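Local structure of MaoC-like dehydratase (Rhodospirillum rubrum, 3EXZ) at residues Ala25-His39 with Phe50-Ala62. The protein probably catalyses the reversible hydration of enoyl thioesters, as a MaoC-like dehydratase of the hot-dog fold. Numbering follows the deposited sequence.
Sequences AIKAFAGEFDPQPFH and FGGLAASGWHTAA
F29 and H59 lie as an offset stack, planes 8° apart, and the two side chains run antiparallel, so that each puts its base over the other's ring. F29 CB sits 3.7 Å from the H59 ring centroid, almost on its normal. H59 CA stands 3.7 Å from the F29 centroid. Both rings reach this overlap with CG anti to the backbone N (chi1 -175° for F29). F33 CD1 packs against the other face of F29. Cutting F29 back to an alanine would keep a methyl over the imidazole but would probably open a gap beside H59 CB and A62 CB and leave F33 without its aromatic partner. A water 2.9 Å from H59 ND1 also donates to I26 O and accepts from S56 N, tying the ring to both backbones. S56, the N-cap of helix 57-72, donates from OG to D34 OD2 at 2.5 Å, a length too short to be taken at face value; the same OG accepts from W58 N at 3.1 Å. H39 is sandwiched between S56 CA and F38 CD2, its edge turned to the F50 face, planes at 62°. D34 and H39, five positions apart like the aspartate and histidine of MaoC-type hydratases, may be their counterparts, with these second-shell contacts keeping both in place.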
loop_
_atom_site.group_PDB
_atom_site.type_symbol
_atom_site.label_atom_id
_atom_site.label_comp_id
_atom_site.label_asym_id
_atom_site.label_seq_id
_atom_site.Cartn_x
_atom_site.Cartn_y
_atom_site.Cartn_z
ATOM N N ALA A 25 -3.502 -8.863 -15.777
ATOM C CA ALA A 25 -2.533 -8.344 -14.805
ATOM C C ALA A 25 -3.249 -8.124 -13.461
ATOM O O ALA A 25 -2.663 -8.294 -12.397
ATOM C CB ALA A 25 -1.914 -7.045 -15.320
ATOM N N ILE A 26 -4.521 -7.743 -13.519
ATOM C CA ILE A 26 -5.308 -7.565 -12.305
ATOM C C ILE A 26 -5.436 -8.941 -11.613
ATOM O O ILE A 26 -5.177 -9.060 -10.412
ATOM C CB ILE A 26 -6.699 -6.989 -12.645
ATOM C CG1 ILE A 26 -6.526 -5.539 -13.110
ATOM C CG2 ILE A 26 -7.622 -7.104 -11.448
ATOM C CD1 ILE A 26 -7.806 -4.847 -13.558
ATOM N N LYS A 27 -5.792 -9.979 -12.377
ATOM C CA LYS A 27 -5.959 -11.339 -11.836
ATOM C C LYS A 27 -4.645 -11.960 -11.369
ATOM O O LYS A 27 -4.601 -12.652 -10.344
ATOM C CB LYS A 27 -6.627 -12.228 -12.885
ATOM C CG LYS A 27 -7.980 -11.702 -13.329
ATOM C CD LYS A 27 -8.609 -12.588 -14.384
ATOM C CE LYS A 27 -9.989 -12.076 -14.757
ATOM N NZ LYS A 27 -10.532 -12.737 -15.972
ATOM N N ALA A 28 -3.577 -11.727 -12.128
ATOM C CA ALA A 28 -2.253 -12.227 -11.753
ATOM C C ALA A 28 -1.856 -11.611 -10.390
ATOM O O ALA A 28 -1.485 -12.337 -9.467
ATOM C CB ALA A 28 -1.217 -11.864 -12.837
ATOM N N PHE A 29 -1.926 -10.288 -10.247
ATOM C CA PHE A 29 -1.577 -9.689 -8.955
ATOM C C PHE A 29 -2.553 -10.117 -7.838
ATOM O O PHE A 29 -2.133 -10.483 -6.741
ATOM C CB PHE A 29 -1.583 -8.169 -9.022
ATOM C CG PHE A 29 -1.109 -7.489 -7.765
ATOM C CD1 PHE A 29 0.208 -7.066 -7.643
ATOM C CD2 PHE A 29 -1.975 -7.317 -6.684
ATOM C CE1 PHE A 29 0.641 -6.414 -6.484
ATOM C CE2 PHE A 29 -1.551 -6.668 -5.527
ATOM C CZ PHE A 29 -0.235 -6.238 -5.415
ATOM N N ALA A 30 -3.852 -10.072 -8.117
ATOM C CA ALA A 30 -4.860 -10.448 -7.119
ATOM C C ALA A 30 -4.667 -11.899 -6.666
ATOM O O ALA A 30 -4.644 -12.182 -5.465
ATOM C CB ALA A 30 -6.264 -10.235 -7.691
ATOM N N GLY A 31 -4.525 -12.804 -7.634
ATOM C CA GLY A 31 -4.303 -14.210 -7.334
ATOM C C GLY A 31 -3.140 -14.436 -6.380
ATOM O O GLY A 31 -3.148 -15.390 -5.592
ATOM N N GLU A 32 -2.139 -13.565 -6.426
ATOM C CA GLU A 32 -0.999 -13.727 -5.536
ATOM C C GLU A 32 -1.104 -12.959 -4.211
ATOM O O GLU A 32 -0.729 -13.489 -3.172
ATOM C CB GLU A 32 0.313 -13.320 -6.239
ATOM C CG GLU A 32 1.560 -13.601 -5.392
ATOM C CD GLU A 32 2.872 -13.305 -6.097
ATOM O OE1 GLU A 32 2.845 -12.719 -7.198
ATOM O OE2 GLU A 32 3.937 -13.675 -5.547
ATOM N N PHE A 33 -1.647 -11.744 -4.229
ATOM C CA PHE A 33 -1.704 -10.931 -3.017
ATOM C C PHE A 33 -3.071 -10.466 -2.512
ATOM O O PHE A 33 -3.174 -10.000 -1.381
ATOM C CB PHE A 33 -0.823 -9.696 -3.214
ATOM C CG PHE A 33 0.615 -9.991 -3.511
ATOM C CD1 PHE A 33 1.152 -9.724 -4.769
ATOM C CD2 PHE A 33 1.432 -10.533 -2.531
ATOM C CE1 PHE A 33 2.500 -9.980 -5.037
ATOM C CE2 PHE A 33 2.774 -10.793 -2.783
ATOM C CZ PHE A 33 3.311 -10.522 -4.043
ATOM N N ASP A 34 -4.113 -10.570 -3.324
ATOM C CA ASP A 34 -5.443 -10.139 -2.906
ATOM C C ASP A 34 -6.451 -11.043 -3.610
ATOM O O ASP A 34 -7.248 -10.581 -4.441
ATOM C CB ASP A 34 -5.688 -8.684 -3.319
ATOM C CG ASP A 34 -6.704 -7.962 -2.443
ATOM O OD1 ASP A 34 -7.519 -8.630 -1.772
ATOM O OD2 ASP A 34 -6.683 -6.714 -2.424
ATOM N N PRO A 35 -6.456 -12.343 -3.266
ATOM C CA PRO A 35 -7.356 -13.309 -3.883
ATOM C C PRO A 35 -8.817 -13.260 -3.446
ATOM O O PRO A 35 -9.282 -14.137 -2.727
ATOM C CB PRO A 35 -6.680 -14.641 -3.592
ATOM C CG PRO A 35 -6.110 -14.436 -2.216
ATOM C CD PRO A 35 -5.728 -12.950 -2.137
ATOM N N GLN A 36 -9.512 -12.219 -3.901
ATOM C CA GLN A 36 -10.916 -12.035 -3.596
ATOM C C GLN A 36 -11.669 -12.028 -4.915
ATOM O O GLN A 36 -11.189 -11.487 -5.914
ATOM C CB GLN A 36 -11.149 -10.701 -2.867
ATOM C CG GLN A 36 -10.351 -10.564 -1.592
ATOM C CD GLN A 36 -10.831 -9.428 -0.694
ATOM O OE1 GLN A 36 -10.368 -8.287 -0.795
ATOM N NE2 GLN A 36 -11.782 -9.735 0.173
ATOM N N PRO A 37 -12.869 -12.627 -4.932
ATOM C CA PRO A 37 -13.720 -12.719 -6.124
ATOM C C PRO A 37 -13.765 -11.470 -6.989
ATOM O O PRO A 37 -13.575 -11.552 -8.207
ATOM C CB PRO A 37 -15.103 -13.044 -5.551
ATOM C CG PRO A 37 -14.790 -13.789 -4.302
ATOM C CD PRO A 37 -13.583 -13.084 -3.726
ATOM N N PHE A 38 -14.005 -10.318 -6.373
ATOM C CA PHE A 38 -14.103 -9.100 -7.158
ATOM C C PHE A 38 -12.852 -8.667 -7.916
ATOM O O PHE A 38 -12.929 -7.803 -8.796
ATOM C CB PHE A 38 -14.669 -7.943 -6.319
ATOM C CG PHE A 38 -14.367 -8.027 -4.860
ATOM C CD1 PHE A 38 -15.274 -8.605 -3.979
ATOM C CD2 PHE A 38 -13.213 -7.455 -4.352
ATOM C CE1 PHE A 38 -15.034 -8.599 -2.610
ATOM C CE2 PHE A 38 -12.967 -7.447 -2.988
ATOM C CZ PHE A 38 -13.881 -8.019 -2.116
ATOM N N HIS A 39 -11.713 -9.283 -7.613
ATOM C CA HIS A 39 -10.459 -8.962 -8.306
ATOM C C HIS A 39 -9.968 -10.141 -9.149
ATOM O O HIS A 39 -8.931 -10.050 -9.800
ATOM C CB HIS A 39 -9.371 -8.628 -7.282
ATOM C CG HIS A 39 -9.702 -7.470 -6.403
ATOM N ND1 HIS A 39 -9.553 -7.497 -5.030
ATOM C CD2 HIS A 39 -10.226 -6.260 -6.702
ATOM C CE1 HIS A 39 -9.968 -6.350 -4.526
ATOM N NE2 HIS A 39 -10.391 -5.586 -5.517
ATOM N N PHE A 50 -18.178 -3.394 -6.327
ATOM C CA PHE A 50 -17.415 -2.904 -7.472
ATOM C C PHE A 50 -18.236 -3.041 -8.754
ATOM O O PHE A 50 -17.997 -2.327 -9.730
ATOM C CB PHE A 50 -16.107 -3.707 -7.621
ATOM C CG PHE A 50 -15.144 -3.534 -6.474
ATOM C CD1 PHE A 50 -14.262 -2.457 -6.441
ATOM C CD2 PHE A 50 -15.143 -4.431 -5.407
ATOM C CE1 PHE A 50 -13.393 -2.274 -5.358
ATOM C CE2 PHE A 50 -14.281 -4.259 -4.324
ATOM C CZ PHE A 50 -13.405 -3.177 -4.300
ATOM N N GLY A 51 -19.207 -3.953 -8.739
ATOM C CA GLY A 51 -20.035 -4.188 -9.913
ATOM C C GLY A 51 -19.170 -4.266 -11.163
ATOM O O GLY A 51 -19.299 -3.426 -12.056
ATOM N N GLY A 52 -18.300 -5.275 -11.228
ATOM C CA GLY A 52 -17.395 -5.435 -12.357
ATOM C C GLY A 52 -15.953 -5.580 -11.873
ATOM O O GLY A 52 -15.614 -5.176 -10.758
ATOM N N LEU A 53 -15.099 -6.160 -12.706
ATOM C CA LEU A 53 -13.710 -6.347 -12.326
ATOM C C LEU A 53 -13.079 -5.032 -11.888
ATOM O O LEU A 53 -13.243 -4.002 -12.541
ATOM C CB LEU A 53 -12.886 -6.909 -13.501
ATOM C CG LEU A 53 -12.046 -8.192 -13.323
ATOM C CD1 LEU A 53 -10.718 -8.035 -14.070
ATOM C CD2 LEU A 53 -11.805 -8.483 -11.846
ATOM N N ALA A 54 -12.398 -5.062 -10.750
ATOM C CA ALA A 54 -11.663 -3.898 -10.284
ATOM C C ALA A 54 -10.322 -4.435 -9.797
ATOM O O ALA A 54 -10.199 -5.610 -9.432
ATOM C CB ALA A 54 -12.385 -3.174 -9.168
ATOM N N ALA A 55 -9.299 -3.595 -9.837
ATOM C CA ALA A 55 -7.994 -4.015 -9.369
ATOM C C ALA A 55 -7.942 -3.840 -7.850
ATOM O O ALA A 55 -8.688 -3.045 -7.269
ATOM C CB ALA A 55 -6.896 -3.165 -10.037
ATOM N N SER A 56 -7.097 -4.630 -7.204
ATOM C CA SER A 56 -6.892 -4.505 -5.769
ATOM C C SER A 56 -6.290 -3.101 -5.514
ATOM O O SER A 56 -5.470 -2.612 -6.304
ATOM C CB SER A 56 -5.875 -5.553 -5.307
ATOM O OG SER A 56 -5.416 -5.296 -3.992
ATOM N N GLY A 57 -6.716 -2.454 -4.430
ATOM C CA GLY A 57 -6.168 -1.160 -4.065
ATOM C C GLY A 57 -4.656 -1.318 -3.903
ATOM O O GLY A 57 -3.898 -0.384 -4.187
ATOM N N TRP A 58 -4.215 -2.512 -3.485
ATOM C CA TRP A 58 -2.788 -2.792 -3.286
ATOM C C TRP A 58 -2.032 -2.989 -4.592
ATOM O O TRP A 58 -0.813 -2.833 -4.649
ATOM C CB TRP A 58 -2.631 -3.976 -2.340
ATOM C CG TRP A 58 -3.281 -3.665 -1.049
ATOM C CD1 TRP A 58 -4.451 -4.187 -0.572
ATOM C CD2 TRP A 58 -2.850 -2.695 -0.098
ATOM N NE1 TRP A 58 -4.769 -3.608 0.632
ATOM C CE2 TRP A 58 -3.795 -2.695 0.955
ATOM C CE3 TRP A 58 -1.736 -1.850 -0.005
ATOM C CZ2 TRP A 58 -3.680 -1.856 2.069
ATOM C CZ3 TRP A 58 -1.618 -1.013 1.106
ATOM C CH2 TRP A 58 -2.584 -1.024 2.127
ATOM N N HIS A 59 -2.773 -3.312 -5.648
ATOM C CA HIS A 59 -2.187 -3.474 -6.974
ATOM C C HIS A 59 -2.004 -2.033 -7.519
ATOM O O HIS A 59 -0.960 -1.694 -8.083
ATOM C CB HIS A 59 -3.120 -4.300 -7.861
ATOM C CG HIS A 59 -2.584 -4.546 -9.233
ATOM N ND1 HIS A 59 -3.375 -5.001 -10.264
ATOM C CD2 HIS A 59 -1.332 -4.428 -9.741
ATOM C CE1 HIS A 59 -2.637 -5.153 -11.349
ATOM N NE2 HIS A 59 -1.393 -4.814 -11.058
ATOM N N THR A 60 -3.016 -1.185 -7.331
ATOM C CA THR A 60 -2.944 0.219 -7.743
ATOM C C THR A 60 -1.790 0.913 -6.990
ATOM O O THR A 60 -1.036 1.688 -7.585
ATOM C CB THR A 60 -4.283 0.931 -7.462
ATOM O OG1 THR A 60 -5.284 0.352 -8.295
ATOM C CG2 THR A 60 -4.204 2.423 -7.771
ATOM N N ALA A 61 -1.636 0.625 -5.693
ATOM C CA ALA A 61 -0.558 1.228 -4.904
ATOM C C ALA A 61 0.822 0.781 -5.442
ATOM O O ALA A 61 1.743 1.597 -5.537
ATOM C CB ALA A 61 -0.715 0.857 -3.394
ATOM N N ALA A 62 0.958 -0.501 -5.803
ATOM C CA ALA A 62 2.227 -1.033 -6.342
ATOM C C ALA A 62 2.589 -0.392 -7.694
ATOM O O ALA A 62 3.741 -0.022 -7.921
ATOM C CB ALA A 62 2.150 -2.557 -6.485
HETATM O O HOH W 1 -5.470 -6.450 -8.795
#